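Local coordinates for Hia (Haemophilus influenzae, PDB 1S7M), which is a trimeric autotransporter adhesin of the bacterial outer membrane that probably attaches the bacterium to host cells, at residues 14-19 against 36-41. Sequence-based numbering, arbitrary orientation.
Sequences NKDGLT and VTKDGI
Leu18 and Val36 form an antiparallel hydrogen-bonded pair where the two middle strands of a four-stranded antiparallel sheet meet, beside the tight turn that leads into strand 17-21 and the one that follows strand 34-37. The sheet belongs to the HiaBD1 fragment of the adhesin, a homotrimer. Leu18 N gives a nearly straight bond to Val36 O at 3.0 Å, with the donor above the carbonyl plane. Val36 N returns one to Leu18 O, this time in the plane of the carbonyl. Gly17 and Thr37 follow as the non-hydrogen-bonded pair, their CA atoms only 4.0 Å apart. Gly17 has no side chain, and its CA lies close against the Thr37 backbone. Gly17 CA also makes a CA-H...O contact with Val36 O.

Beyond this pair, Lys38 N bonds to Asp16 O at 2.9 Å. The CB of Thr37 also rests near that oxygen. The side chains of Asp16 and Lys38 lie side by side and point the same way. Lys38 CD passes 3.2 Å from Asp16 OD1. The lysine chain then bends at its last torsion (chi4 -53°), which sets NZ 3.6 Å from Asp16 OD2, in a salt bridge. Lys38 NZ also reaches Asp39 OD2 at 3.2 Å, so one ammonium group links two carboxylates that would otherwise probably repel each other. Thr37 OG1 accepts from Asp39 N in an ST turn, within the type I turn from Thr37 to Gly40. Asn14 OD1 accepts from Gly17 N, an Asx motif in the turn before strand 17-21.

The sheet face of Leu18 and Val36 lies against the other two subunits, and Leu18 also touches Thr11 and Ile13 of strand 10-14. Leu18 packs on Leu18 of both other subunits, and Val36 on Val36 of the third. Strand 40-43 continues the sheet into the second subunit through a parallel ladder at Ile41.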
loop_
_atom_site.group_PDB
_atom_site.type_symbol
_atom_site.label_atom_id
_atom_site.label_comp_id
_atom_site.label_asym_id
_atom_site.label_seq_id
_atom_site.Cartn_x
_atom_site.Cartn_y
_atom_site.Cartn_z
ATOM N N ASN A 14 -15.471 -16.314 -27.765
ATOM C CA ASN A 14 -15.053 -16.040 -29.129
ATOM C C ASN A 14 -13.546 -16.222 -29.199
ATOM O O ASN A 14 -12.940 -16.742 -28.265
ATOM C CB ASN A 14 -15.441 -14.626 -29.557
ATOM C CG ASN A 14 -14.694 -13.559 -28.786
ATOM O OD1 ASN A 14 -13.467 -13.609 -28.663
ATOM N ND2 ASN A 14 -15.429 -12.578 -28.270
ATOM N N LYS A 15 -12.951 -15.795 -30.308
ATOM C CA LYS A 15 -11.514 -15.928 -30.524
ATOM C C LYS A 15 -10.640 -15.303 -29.426
ATOM O O LYS A 15 -9.588 -15.856 -29.077
ATOM C CB LYS A 15 -11.141 -15.315 -31.879
ATOM C CG LYS A 15 -11.486 -13.831 -31.994
ATOM C CD LYS A 15 -11.047 -13.251 -33.333
ATOM C CE LYS A 15 -11.499 -11.799 -33.472
ATOM N NZ LYS A 15 -11.196 -11.231 -34.824
ATOM N N ASP A 16 -11.099 -14.174 -28.881
ATOM C CA ASP A 16 -10.368 -13.424 -27.855
ATOM C C ASP A 16 -10.582 -13.800 -26.392
ATOM O O ASP A 16 -9.752 -13.459 -25.538
ATOM C CB ASP A 16 -10.647 -11.930 -27.998
ATOM C CG ASP A 16 -10.222 -11.394 -29.337
ATOM O OD1 ASP A 16 -9.267 -11.947 -29.920
ATOM O OD2 ASP A 16 -10.834 -10.413 -29.803
ATOM N N GLY A 17 -11.689 -14.469 -26.088
ATOM C CA GLY A 17 -11.917 -14.851 -24.712
ATOM C C GLY A 17 -13.330 -15.186 -24.292
ATOM O O GLY A 17 -14.158 -15.629 -25.093
ATOM N N LEU A 18 -13.584 -14.960 -23.008
ATOM C CA LEU A 18 -14.862 -15.217 -22.367
ATOM C C LEU A 18 -15.450 -13.933 -21.792
ATOM O O LEU A 18 -14.843 -13.316 -20.924
ATOM C CB LEU A 18 -14.651 -16.222 -21.230
ATOM C CG LEU A 18 -15.845 -16.689 -20.393
ATOM C CD1 LEU A 18 -16.694 -17.632 -21.222
ATOM C CD2 LEU A 18 -15.356 -17.425 -19.154
ATOM N N THR A 19 -16.633 -13.538 -22.252
ATOM C CA THR A 19 -17.295 -12.341 -21.734
ATOM C C THR A 19 -18.703 -12.651 -21.185
ATOM O O THR A 19 -19.499 -13.328 -21.845
ATOM C CB THR A 19 -17.451 -11.257 -22.822
ATOM O OG1 THR A 19 -16.177 -10.954 -23.395
ATOM C CG2 THR A 19 -18.012 -9.995 -22.227
ATOM N N VAL A 36 -12.550 -12.434 -19.201
ATOM C CA VAL A 36 -11.194 -12.955 -19.203
ATOM C C VAL A 36 -10.861 -13.111 -20.688
ATOM O O VAL A 36 -11.270 -14.081 -21.336
ATOM C CB VAL A 36 -11.090 -14.321 -18.515
ATOM C CG1 VAL A 36 -9.699 -14.887 -18.712
ATOM C CG2 VAL A 36 -11.354 -14.176 -17.025
ATOM N N THR A 37 -10.139 -12.135 -21.224
ATOM C CA THR A 37 -9.762 -12.134 -22.633
ATOM C C THR A 37 -8.264 -11.946 -22.795
ATOM O O THR A 37 -7.529 -11.786 -21.813
ATOM C CB THR A 37 -10.452 -10.990 -23.410
ATOM O OG1 THR A 37 -9.844 -9.741 -23.050
ATOM C CG2 THR A 37 -11.946 -10.936 -23.086
ATOM N N LYS A 38 -7.833 -11.951 -24.051
ATOM C CA LYS A 38 -6.431 -11.794 -24.403
ATOM C C LYS A 38 -5.926 -10.418 -23.970
ATOM O O LYS A 38 -4.724 -10.211 -23.798
ATOM C CB LYS A 38 -6.255 -11.970 -25.913
ATOM C CG LYS A 38 -6.859 -10.845 -26.745
ATOM C CD LYS A 38 -6.728 -11.129 -28.230
ATOM C CE LYS A 38 -6.659 -9.844 -29.037
ATOM N NZ LYS A 38 -7.771 -8.899 -28.754
ATOM N N ASP A 39 -6.849 -9.482 -23.793
ATOM C CA ASP A 39 -6.499 -8.138 -23.375
ATOM C C ASP A 39 -6.523 -8.028 -21.862
ATOM O O ASP A 39 -6.325 -6.950 -21.319
ATOM C CB ASP A 39 -7.493 -7.121 -23.932
ATOM C CG ASP A 39 -7.510 -7.078 -25.439
ATOM O OD1 ASP A 39 -8.500 -6.543 -25.988
ATOM O OD2 ASP A 39 -6.544 -7.557 -26.079
ATOM N N GLY A 40 -6.795 -9.127 -21.172
ATOM C CA GLY A 40 -6.830 -9.040 -19.729
ATOM C C GLY A 40 -8.120 -9.485 -19.073
ATOM O O GLY A 40 -8.911 -10.226 -19.660
ATOM N N ILE A 41 -8.334 -9.016 -17.850
ATOM C CA ILE A 41 -9.508 -9.403 -17.075
ATOM C C ILE A 41 -10.310 -8.215 -16.573
ATOM O O ILE A 41 -9.743 -7.254 -16.061
ATOM C CB ILE A 41 -9.065 -10.261 -15.880
ATOM C CG1 ILE A 41 -8.375 -11.524 -16.414
ATOM C CG2 ILE A 41 -10.237 -10.579 -14.965
ATOM C CD1 ILE A 41 -7.682 -12.352 -15.353
#